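Local coordinates for protein putative oxidoreductase molybdopterin-binding subunit (Sulfolobus tokodaii, PDB 4ZOH) that probably oxidises aldehyde or related substrates as the molybdenum-bearing subunit of a xanthine dehydrogenase-family enzyme, holding the pterin cytosine dinucleotide cofactor, at residues Gln158-Ser163 with His254-Lys259; Asn291-Gly296 with Thr328-Gly333; Val457-Ile462 with Lys500-Leu505. All coordinates share one frame; numbering follows the deposited sequence.

Contact 1: residues Gln158-Ser163 with His254-Lys259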
loop_
_atom_site.group_PDB
_atom_site.type_symbol
_atom_site.label_atom_id
_atom_site.label_comp_id
_atom_site.label_asym_id
_atom_site.label_seq_id
_atom_site.Cartn_x
_atom_site.Cartn_y
_atom_site.Cartn_z
ATOM N N GLN A 158 -0.440 -42.445 -3.276
ATOM C CA GLN A 158 0.887 -41.911 -3.003
ATOM C C GLN A 158 0.842 -40.455 -2.533
ATOM O O GLN A 158 -0.177 -39.762 -2.696
ATOM C CB GLN A 158 1.796 -42.029 -4.235
ATOM C CG GLN A 158 1.672 -40.939 -5.341
ATOM C CD GLN A 158 0.368 -40.927 -6.179
ATOM O OE1 GLN A 158 -0.703 -41.356 -5.762
ATOM N NE2 GLN A 158 0.473 -40.356 -7.383
ATOM N N ARG A 159 1.949 -39.976 -1.968
ATOM C CA ARG A 159 2.056 -38.546 -1.603
ATOM C C ARG A 159 2.021 -37.627 -2.875
ATOM O O ARG A 159 2.713 -37.891 -3.823
ATOM C CB ARG A 159 3.380 -38.351 -0.943
ATOM C CG ARG A 159 3.455 -37.100 -0.099
ATOM C CD ARG A 159 4.740 -37.204 0.766
ATOM N NE ARG A 159 4.757 -36.218 1.842
ATOM C CZ ARG A 159 4.046 -36.300 2.949
ATOM N NH1 ARG A 159 4.103 -35.305 3.849
ATOM N NH2 ARG A 159 3.247 -37.335 3.170
ATOM N N VAL A 160 1.294 -36.530 -2.827
ATOM C CA VAL A 160 1.398 -35.537 -3.926
ATOM C C VAL A 160 1.624 -34.145 -3.306
ATOM O O VAL A 160 1.556 -34.012 -2.084
ATOM C CB VAL A 160 0.085 -35.515 -4.775
ATOM C CG1 VAL A 160 -0.111 -36.856 -5.537
ATOM C CG2 VAL A 160 -1.092 -35.215 -3.868
ATOM N N ILE A 161 1.845 -33.120 -4.153
ATOM C CA ILE A 161 2.071 -31.780 -3.680
ATOM C C ILE A 161 1.122 -30.798 -4.386
ATOM O O ILE A 161 1.104 -30.744 -5.620
ATOM C CB ILE A 161 3.528 -31.401 -3.937
ATOM C CG1 ILE A 161 4.457 -32.403 -3.199
ATOM C CG2 ILE A 161 3.812 -29.962 -3.453
ATOM C CD1 ILE A 161 5.917 -32.326 -3.690
ATOM N N ALA A 162 0.344 -30.058 -3.594
ATOM C CA ALA A 162 -0.659 -29.130 -4.047
ATOM C C ALA A 162 -0.207 -28.245 -5.224
ATOM O O ALA A 162 -0.924 -28.153 -6.226
ATOM C CB ALA A 162 -1.182 -28.324 -2.887
ATOM N N SER A 163 1.023 -27.708 -5.143
ATOM C CA SER A 163 1.642 -26.935 -6.217
ATOM C C SER A 163 0.727 -25.813 -6.809
ATOM O O SER A 163 0.662 -25.701 -8.030
ATOM C CB SER A 163 2.115 -27.866 -7.349
ATOM O OG SER A 163 2.734 -29.021 -6.862
ATOM N N HIS A 254 2.191 -30.901 0.706
ATOM C CA HIS A 254 2.174 -32.393 0.645
ATOM C C HIS A 254 0.881 -32.957 1.159
ATOM O O HIS A 254 0.406 -32.536 2.196
ATOM C CB HIS A 254 3.329 -33.004 1.445
ATOM C CG HIS A 254 4.673 -32.622 0.943
ATOM N ND1 HIS A 254 5.744 -33.497 0.946
ATOM C CD2 HIS A 254 5.126 -31.465 0.396
ATOM C CE1 HIS A 254 6.803 -32.895 0.422
ATOM N NE2 HIS A 254 6.454 -31.659 0.070
ATOM N N GLY A 255 0.264 -33.874 0.403
ATOM C CA GLY A 255 -1.030 -34.430 0.835
ATOM C C GLY A 255 -1.143 -35.877 0.432
ATOM O O GLY A 255 -0.197 -36.427 -0.132
ATOM N N ARG A 256 -2.304 -36.490 0.694
ATOM C CA ARG A 256 -2.559 -37.921 0.345
ATOM C C ARG A 256 -1.660 -38.869 1.216
ATOM O O ARG A 256 -1.784 -38.819 2.421
ATOM C CB ARG A 256 -2.412 -38.208 -1.173
ATOM C CG ARG A 256 -3.383 -37.378 -2.020
ATOM C CD ARG A 256 -4.876 -37.743 -1.976
ATOM N NE ARG A 256 -5.557 -37.096 -3.135
ATOM C CZ ARG A 256 -6.224 -35.930 -3.103
ATOM N NH1 ARG A 256 -6.424 -35.273 -1.952
ATOM N NH2 ARG A 256 -6.803 -35.443 -4.214
ATOM N N ASP A 257 -0.876 -39.739 0.586
ATOM C CA ASP A 257 0.138 -40.572 1.210
ATOM C C ASP A 257 -0.531 -41.507 2.264
ATOM O O ASP A 257 -0.278 -41.359 3.476
ATOM C CB ASP A 257 1.274 -39.695 1.846
ATOM C CG ASP A 257 2.556 -40.452 1.971
ATOM O OD1 ASP A 257 2.489 -41.633 1.603
ATOM O OD2 ASP A 257 3.656 -39.943 2.378
ATOM N N LYS A 258 -1.434 -42.377 1.795
ATOM C CA LYS A 258 -2.122 -43.409 2.594
ATOM C C LYS A 258 -2.107 -44.784 1.916
ATOM O O LYS A 258 -2.217 -44.875 0.701
ATOM C CB LYS A 258 -3.546 -42.997 2.945
ATOM C CG LYS A 258 -3.617 -41.634 3.567
ATOM C CD LYS A 258 -5.023 -41.214 3.811
ATOM C CE LYS A 258 -4.987 -39.941 4.646
ATOM N NZ LYS A 258 -4.310 -38.868 3.813
ATOM N N LYS A 259 -1.971 -45.836 2.718
ATOM C CA LYS A 259 -1.843 -47.243 2.290
ATOM C C LYS A 259 -2.986 -48.061 2.884
ATOM O O LYS A 259 -3.236 -47.985 4.121
ATOM C CB LYS A 259 -0.519 -47.804 2.837
ATOM C CG LYS A 259 0.009 -49.047 2.119
ATOM C CD LYS A 259 1.194 -49.691 2.831
ATOM C CE LYS A 259 2.443 -49.401 2.076
ATOM N NZ LYS A 259 3.453 -50.361 2.557
HETATM O O HOH W 1 3.920 -41.793 -1.288
#
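Arg159 reaches His254 and Asp257 because its CG stands anti to the backbone N (chi1 -160°) and the chain runs extended as far as NE. Asp257 sends its CG the same way, anti to its own N. The arginine splits its donors. Arg159 NE bonds to His254 ND1 at 3.0 Å and lies almost in the imidazole plane, although the guanidinium is turned well away from that plane. Arg159 NH2 makes a salt bridge to Asp257 OD2 at 2.8 Å, using the carboxylate's anti lone pair. A water joins Arg159 N to Asp257 OD1. His254 is thus held at its edge, while Ile161 CG1 lies over one ring face, 4.0 Å from the centroid, as a CH-pi contact. Val160 and Gly255 form the antiparallel hydrogen-bonded pair. Gly255 N to Val160 O is 2.8 Å and Val160 N to Gly255 O is 3.1 Å. On the other sheet face Val160 CG2 rests on Arg256 CG at 3.7 Å. Asp257 and Lys258 both face Asn157, a G1 beta bulge. His254 NE2 also bonds Phe249 O of helix 245-251. Strand 149-161 is an edge strand of its sheet within this chain, and strand 254-266 lies between it and strand 272-282.

Contact 2: residues Asn291-Gly296 with Thr328-Gly333; sequences NDDESG and TQSYRG. With MCN (pterin cytosine dinucleotide), chain D.
Two hydrogen bonds tie Asp293 to Ser330. Ser330 OG donates to Asp293 OD1 at 2.7 Å, on the syn side of the carboxylate. Ser330 N donates to Asp293 OD2, also at 2.7 Å, in a nearly straight bond (175°) that comes from above the carboxylate plane. Both oxygens are therefore used by one residue, which fixes the turn of the carboxylate. With an alanine here both acceptors are lost, which is likely to leave the Ser330 amide without its mate and the loop freer to shift.

Waters add to these bonds. One links Asp293 OD2 to Gln329 NE2, and another joins Asn291 ND2 to Thr328 O.

Glu294 makes most of the van der Waals contact. Its chain bends at chi2 (62°), and its CD lies 3.7 Å from Thr328 CG2. Glu294 OE2 forms a salt bridge with Lys258, and Thr328 OG1 bonds Asn282 O.

The loop goes on to the cofactor. MCN N8' lies over one face of the Arg332 guanidinium, toward its rim, 3.2 Å from Arg332 NH2. Arg332 NH1 bonds Gln613 OE1 and Arg332 NE bonds Gly671 O. The arrangement is a helix holding a cofactor-binding loop, beside the molybdenum site of a xanthine dehydrogenase-family subunit.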
loop_
_atom_site.group_PDB
_atom_site.type_symbol
_atom_site.label_atom_id
_atom_site.label_comp_id
_atom_site.label_asym_id
_atom_site.label_seq_id
_atom_site.Cartn_x
_atom_site.Cartn_y
_atom_site.Cartn_z
ATOM N N ASN A 291 -0.583 -31.471 11.634
ATOM C CA ASN A 291 -1.031 -32.780 12.183
ATOM C C ASN A 291 -2.465 -32.783 12.440
ATOM O O ASN A 291 -3.156 -33.739 12.107
ATOM C CB ASN A 291 -0.296 -33.147 13.466
ATOM C CG ASN A 291 1.180 -33.247 13.237
ATOM O OD1 ASN A 291 1.915 -33.184 14.176
ATOM N ND2 ASN A 291 1.628 -33.414 11.976
ATOM N N ASP A 292 -2.939 -31.718 13.033
ATOM C CA ASP A 292 -4.328 -31.630 13.350
ATOM C C ASP A 292 -5.235 -31.634 12.026
ATOM O O ASP A 292 -6.322 -32.212 12.020
ATOM C CB ASP A 292 -4.530 -30.331 14.139
ATOM C CG ASP A 292 -6.001 -30.028 14.410
ATOM O OD1 ASP A 292 -6.752 -30.869 15.006
ATOM O OD2 ASP A 292 -6.423 -28.920 14.010
ATOM N N ASP A 293 -4.799 -30.908 10.988
ATOM C CA ASP A 293 -5.467 -30.810 9.661
ATOM C C ASP A 293 -5.562 -32.204 9.062
ATOM O O ASP A 293 -6.649 -32.721 8.857
ATOM C CB ASP A 293 -4.567 -29.929 8.756
ATOM C CG ASP A 293 -5.146 -29.717 7.346
ATOM O OD1 ASP A 293 -6.372 -29.876 7.188
ATOM O OD2 ASP A 293 -4.340 -29.394 6.438
ATOM N N GLU A 294 -4.409 -32.827 8.871
ATOM C CA GLU A 294 -4.318 -34.129 8.266
ATOM C C GLU A 294 -4.918 -35.292 9.053
ATOM O O GLU A 294 -5.519 -36.204 8.459
ATOM C CB GLU A 294 -2.901 -34.495 7.894
ATOM C CG GLU A 294 -2.882 -35.819 7.137
ATOM C CD GLU A 294 -3.652 -35.809 5.788
ATOM O OE1 GLU A 294 -4.190 -34.763 5.365
ATOM O OE2 GLU A 294 -3.722 -36.873 5.177
ATOM N N SER A 295 -4.748 -35.289 10.377
ATOM C CA SER A 295 -5.391 -36.317 11.163
ATOM C C SER A 295 -6.951 -36.316 11.022
ATOM O O SER A 295 -7.563 -37.394 11.001
ATOM C CB SER A 295 -4.942 -36.223 12.637
ATOM O OG SER A 295 -5.928 -36.713 13.527
ATOM N N GLY A 296 -7.595 -35.146 10.977
ATOM C CA GLY A 296 -9.049 -35.118 10.682
ATOM C C GLY A 296 -9.340 -35.787 9.315
ATOM O O GLY A 296 -10.385 -36.462 9.131
ATOM N N THR A 328 2.305 -33.402 6.601
ATOM C CA THR A 328 1.287 -33.638 5.593
ATOM C C THR A 328 0.108 -32.701 5.897
ATOM O O THR A 328 -0.180 -32.451 7.058
ATOM C CB THR A 328 0.820 -35.122 5.687
ATOM O OG1 THR A 328 1.988 -35.978 5.691
ATOM C CG2 THR A 328 -0.171 -35.481 4.449
ATOM N N GLN A 329 -0.603 -32.239 4.871
ATOM C CA GLN A 329 -1.745 -31.309 5.035
ATOM C C GLN A 329 -2.883 -31.667 4.112
ATOM O O GLN A 329 -2.719 -32.408 3.184
ATOM C CB GLN A 329 -1.383 -29.896 4.530
ATOM C CG GLN A 329 -0.089 -29.325 4.954
ATOM C CD GLN A 329 0.195 -27.996 4.235
ATOM O OE1 GLN A 329 1.252 -27.833 3.599
ATOM N NE2 GLN A 329 -0.744 -27.088 4.304
ATOM N N SER A 330 -4.000 -30.995 4.287
ATOM C CA SER A 330 -5.134 -31.114 3.371
ATOM C C SER A 330 -4.605 -30.847 1.962
ATOM O O SER A 330 -3.861 -29.872 1.709
ATOM C CB SER A 330 -6.166 -30.077 3.667
ATOM O OG SER A 330 -7.072 -30.524 4.633
ATOM N N TYR A 331 -4.997 -31.734 1.048
ATOM C CA TYR A 331 -4.981 -31.449 -0.395
ATOM C C TYR A 331 -6.351 -31.831 -0.957
ATOM O O TYR A 331 -6.921 -32.897 -0.571
ATOM C CB TYR A 331 -3.918 -32.219 -1.093
ATOM C CG TYR A 331 -3.920 -32.129 -2.610
ATOM C CD1 TYR A 331 -3.827 -30.864 -3.256
ATOM C CD2 TYR A 331 -4.016 -33.251 -3.389
ATOM C CE1 TYR A 331 -3.733 -30.749 -4.634
ATOM C CE2 TYR A 331 -3.954 -33.167 -4.767
ATOM C CZ TYR A 331 -3.806 -31.902 -5.395
ATOM O OH TYR A 331 -3.745 -31.774 -6.764
ATOM N N ARG A 332 -6.872 -30.954 -1.837
ATOM C CA ARG A 332 -8.125 -31.120 -2.543
ATOM C C ARG A 332 -8.845 -32.458 -2.353
ATOM O O ARG A 332 -8.429 -33.465 -2.902
ATOM C CB ARG A 332 -7.942 -30.789 -4.049
ATOM C CG ARG A 332 -9.324 -30.517 -4.706
ATOM C CD ARG A 332 -9.162 -30.131 -6.174
ATOM N NE ARG A 332 -10.415 -29.555 -6.727
ATOM C CZ ARG A 332 -10.425 -28.637 -7.711
ATOM N NH1 ARG A 332 -9.262 -28.222 -8.204
ATOM N NH2 ARG A 332 -11.575 -28.090 -8.142
ATOM N N GLY A 333 -9.888 -32.440 -1.540
ATOM C CA GLY A 333 -10.604 -33.629 -1.086
ATOM C C GLY A 333 -10.286 -34.075 0.362
ATOM O O GLY A 333 -11.137 -34.633 1.010
HETATM N N1 MCN D . -21.091 -24.287 -7.300
HETATM C C2 MCN D . -22.389 -24.116 -7.754
HETATM N N3 MCN D . -23.400 -24.953 -7.361
HETATM C C4 MCN D . -23.091 -25.996 -6.495
HETATM C C5 MCN D . -21.790 -26.182 -6.032
HETATM C C6 MCN D . -20.775 -25.304 -6.416
HETATM O O2 MCN D . -22.713 -23.206 -8.523
HETATM N N4 MCN D . -24.074 -26.789 -6.127
HETATM C "C1'" MCN D . -20.084 -23.327 -7.756
HETATM C C2D MCN D . -19.980 -22.179 -6.749
HETATM O "O2'" MCN D . -20.791 -21.091 -7.075
HETATM C "C3'" MCN D . -18.553 -21.729 -6.916
HETATM C C4D MCN D . -17.895 -23.047 -6.937
HETATM O O4D MCN D . -18.800 -23.906 -7.757
HETATM O "O3'" MCN D . -18.318 -21.057 -8.104
HETATM C "C5'" MCN D . -17.946 -23.220 -5.431
HETATM O "O5'" MCN D . -17.694 -24.454 -5.076
HETATM P PA MCN D . -17.955 -25.014 -3.573
HETATM O O1A MCN D . -18.787 -24.255 -2.663
HETATM O O2A MCN D . -18.299 -26.425 -3.960
HETATM O O3A MCN D . -16.324 -25.065 -3.142
HETATM P PB MCN D . -15.575 -23.776 -2.523
HETATM O O1B MCN D . -15.784 -23.809 -1.018
HETATM O O2B MCN D . -15.873 -22.491 -3.163
HETATM O O3B MCN D . -14.141 -24.144 -2.907
HETATM C C10 MCN D . -13.255 -24.934 -2.066
HETATM C "C9'" MCN D . -12.614 -26.043 -2.863
HETATM C "C8'" MCN D . -11.539 -26.689 -2.164
HETATM S "S8'" MCN D . -11.809 -27.362 -0.563
HETATM C "C7'" MCN D . -10.326 -26.918 -2.741
HETATM S "S7'" MCN D . -9.026 -27.845 -1.946
HETATM C "C6'" MCN D . -10.039 -26.542 -4.111
HETATM C C7 MCN D . -11.370 -26.296 -4.896
HETATM O "O9'" MCN D . -12.173 -25.461 -4.086
HETATM N "N5'" MCN D . -9.105 -25.423 -4.221
HETATM C C4A MCN D . -9.108 -24.512 -5.296
HETATM N "N8'" MCN D . -11.085 -25.595 -6.186
HETATM C C4B MCN D . -10.112 -24.646 -6.298
HETATM N "N1'" MCN D . -10.154 -23.853 -7.371
HETATM C "C2'" MCN D . -9.258 -22.875 -7.488
HETATM N "N2'" MCN D . -9.338 -22.097 -8.547
HETATM N "N3'" MCN D . -8.209 -22.665 -6.533
HETATM C "C4'" MCN D . -8.108 -23.515 -5.408
HETATM O "O4'" MCN D . -7.177 -23.349 -4.567
HETATM O O HOH W 2 0.624 -33.885 9.301
HETATM O O HOH W 3 -3.298 -27.009 5.182
HETATM O O HOH W 4 -3.961 -34.887 2.472
#

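Contact 3: residues Val457-Ile462 with Lys500-Leu505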
loop_
_atom_site.group_PDB
_atom_site.type_symbol
_atom_site.label_atom_id
_atom_site.label_comp_id
_atom_site.label_asym_id
_atom_site.label_seq_id
_atom_site.Cartn_x
_atom_site.Cartn_y
_atom_site.Cartn_z
ATOM N N VAL A 457 -32.700 -12.297 -4.302
ATOM C CA VAL A 457 -33.420 -11.892 -3.091
ATOM C C VAL A 457 -33.895 -10.424 -3.152
ATOM O O VAL A 457 -35.036 -10.108 -2.834
ATOM C CB VAL A 457 -32.605 -12.155 -1.793
ATOM C CG1 VAL A 457 -33.340 -11.664 -0.571
ATOM C CG2 VAL A 457 -32.274 -13.616 -1.631
ATOM N N LEU A 458 -33.023 -9.520 -3.544
ATOM C CA LEU A 458 -33.385 -8.083 -3.575
ATOM C C LEU A 458 -34.158 -7.674 -4.841
ATOM O O LEU A 458 -34.775 -6.595 -4.861
ATOM C CB LEU A 458 -32.121 -7.169 -3.365
ATOM C CG LEU A 458 -31.435 -7.553 -2.024
ATOM C CD1 LEU A 458 -29.978 -7.031 -1.942
ATOM C CD2 LEU A 458 -32.292 -7.066 -0.884
ATOM N N GLU A 459 -34.103 -8.534 -5.872
ATOM C CA GLU A 459 -34.781 -8.324 -7.146
ATOM C C GLU A 459 -34.143 -7.149 -7.846
ATOM O O GLU A 459 -34.873 -6.284 -8.348
ATOM C CB GLU A 459 -36.280 -8.054 -6.903
ATOM C CG GLU A 459 -37.051 -9.228 -6.324
ATOM C CD GLU A 459 -38.527 -8.925 -6.081
ATOM O OE1 GLU A 459 -39.028 -7.862 -6.481
ATOM O OE2 GLU A 459 -39.189 -9.737 -5.416
ATOM N N LEU A 460 -32.794 -7.085 -7.834
ATOM C CA LEU A 460 -32.043 -5.949 -8.421
ATOM C C LEU A 460 -31.120 -6.422 -9.517
ATOM O O LEU A 460 -30.858 -7.609 -9.608
ATOM C CB LEU A 460 -31.240 -5.217 -7.341
ATOM C CG LEU A 460 -32.059 -4.605 -6.190
ATOM C CD1 LEU A 460 -31.076 -3.967 -5.202
ATOM C CD2 LEU A 460 -33.042 -3.540 -6.675
ATOM N N PRO A 461 -30.654 -5.520 -10.386
ATOM C CA PRO A 461 -29.616 -6.061 -11.302
ATOM C C PRO A 461 -28.340 -6.552 -10.512
ATOM O O PRO A 461 -27.961 -5.956 -9.492
ATOM C CB PRO A 461 -29.316 -4.882 -12.257
ATOM C CG PRO A 461 -30.194 -3.731 -11.836
ATOM C CD PRO A 461 -30.879 -4.072 -10.548
ATOM N N ILE A 462 -27.737 -7.647 -10.975
ATOM C CA ILE A 462 -26.530 -8.245 -10.388
ATOM C C ILE A 462 -25.355 -7.234 -10.306
ATOM O O ILE A 462 -24.587 -7.300 -9.341
ATOM C CB ILE A 462 -26.095 -9.555 -11.115
ATOM C CG1 ILE A 462 -25.044 -10.314 -10.259
ATOM C CG2 ILE A 462 -25.645 -9.251 -12.546
ATOM C CD1 ILE A 462 -24.789 -11.730 -10.702
ATOM N N LYS A 500 -32.904 -10.262 5.418
ATOM C CA LYS A 500 -32.990 -9.249 6.500
ATOM C C LYS A 500 -33.041 -7.846 5.918
ATOM O O LYS A 500 -33.859 -7.030 6.356
ATOM C CB LYS A 500 -31.815 -9.312 7.481
ATOM C CG LYS A 500 -31.803 -10.492 8.439
ATOM C CD LYS A 500 -31.286 -10.010 9.800
ATOM C CE LYS A 500 -30.686 -11.133 10.630
ATOM N NZ LYS A 500 -29.234 -11.244 10.335
ATOM N N LEU A 501 -32.181 -7.579 4.926
ATOM C CA LEU A 501 -32.177 -6.283 4.262
ATOM C C LEU A 501 -33.524 -5.994 3.583
ATOM O O LEU A 501 -34.038 -4.897 3.697
ATOM C CB LEU A 501 -30.999 -6.094 3.257
ATOM C CG LEU A 501 -31.115 -4.771 2.494
ATOM C CD1 LEU A 501 -31.086 -3.527 3.408
ATOM C CD2 LEU A 501 -30.086 -4.677 1.392
ATOM N N LYS A 502 -34.053 -6.975 2.865
ATOM C CA LYS A 502 -35.321 -6.808 2.139
ATOM C C LYS A 502 -36.484 -6.545 3.135
ATOM O O LYS A 502 -37.273 -5.612 2.944
ATOM C CB LYS A 502 -35.588 -8.072 1.317
ATOM C CG LYS A 502 -36.747 -7.970 0.320
ATOM C CD LYS A 502 -37.176 -9.350 -0.126
ATOM C CE LYS A 502 -38.441 -9.275 -0.965
ATOM N NZ LYS A 502 -39.032 -10.633 -1.116
ATOM N N ASP A 503 -36.549 -7.364 4.186
ATOM C CA ASP A 503 -37.501 -7.168 5.277
ATOM C C ASP A 503 -37.430 -5.787 5.874
ATOM O O ASP A 503 -38.481 -5.196 6.207
ATOM C CB ASP A 503 -37.315 -8.194 6.410
ATOM C CG ASP A 503 -37.582 -9.602 5.963
ATOM O OD1 ASP A 503 -37.121 -10.555 6.663
ATOM O OD2 ASP A 503 -38.221 -9.752 4.883
ATOM N N LYS A 504 -36.208 -5.261 6.005
ATOM C CA LYS A 504 -36.034 -3.911 6.561
ATOM C C LYS A 504 -36.473 -2.852 5.577
ATOM O O LYS A 504 -37.072 -1.841 5.977
ATOM C CB LYS A 504 -34.605 -3.685 7.044
ATOM C CG LYS A 504 -34.460 -2.685 8.194
ATOM C CD LYS A 504 -33.294 -3.091 9.106
ATOM C CE LYS A 504 -32.027 -3.393 8.289
ATOM N NZ LYS A 504 -31.433 -4.734 8.533
ATOM N N LEU A 505 -36.182 -3.057 4.291
ATOM C CA LEU A 505 -36.562 -2.079 3.265
ATOM C C LEU A 505 -38.114 -2.009 3.209
ATOM O O LEU A 505 -38.685 -0.907 3.039
ATOM C CB LEU A 505 -36.019 -2.469 1.877
ATOM C CG LEU A 505 -34.526 -2.388 1.486
ATOM C CD1 LEU A 505 -34.300 -3.003 0.104
ATOM C CD2 LEU A 505 -34.082 -0.942 1.499
HETATM O O HOH W 5 -37.389 -11.999 -3.212
#
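A Schellman motif ends helix 446-458, and this helix end packs against the side of helix 486-512. Glu459, with positive phi, is the C-prime residue. Leu460 N bonds back to Ala455 O, and Glu459 N to Asp456 O. The contact itself is made by Leu458, Val457 and Glu459 on one side and by Leu501 and Lys502 on the other.

Leu458 supplies the apolar part. Its CD2 methyl meets Leu501 CD2 at 4.0 Å, and its CD1 lies nearly as close to the same methyl. The two leucines lie roughly perpendicular, so one methyl of Leu501 sits against both branches of Leu458. Leu458 CD2 also touches Lys502 CB at 4.1 Å, where the two side chains run antiparallel alongside each other.

Lys502 supplies the rest. Its CG is anti to the backbone N (chi1 -170°), and the chain stays extended to the amine. This carries the methylenes past the end of helix 446-458. Lys502 CD comes within 3.5 Å of Val457 O. A water completes the link, donating to Val457 O at 3.0 Å and accepting from Lys502 NZ at 3.0 Å. Glu459 OE2 lies 4.4 Å from Lys502 NZ, too far for a salt bridge. Glu459 OE1 bonds the backbone N of Glu524, and Tyr522 OH bonds Leu458 O.

Strand 522-523 borders the same place, with Tyr522 touching both Glu459 and Lys502. The Val457 side chain touches Leu495, Ser498 and Gln499 of helix 486-512.

No direct hydrogen bond joins the two segments. Leucine methyls, lysine methylenes and the Val457 carbonyl make the direct contact, and the polar link passes through one water. The lysine charge near a helix C-terminus, with a carboxylate close by, is probably favourable, but the attraction is likely to be modest.

Contacts 1 and 2 are buried near the middle of the chain. Contact 3 is only partly buried, and its centre lies about 32 Å from the centre of the chain. The first two have centres about 10 Å apart and touch directly: Arg256 NH1 probably hydrogen-bonds Arg332 O. No helix or strand is shared, but the loop of contact 2 lies against strand 254-266 of contact 1, where Gln329 and His254 are joined by a backbone bond. Contact 1 joins neighbouring strands by backbone bonds and a charged side-chain network. Contact 2 joins a helix to a loop mainly through the Asp293 carboxylate, with waters and Glu294 packing. Contact 3 joins two helices mainly by apolar contact and one water.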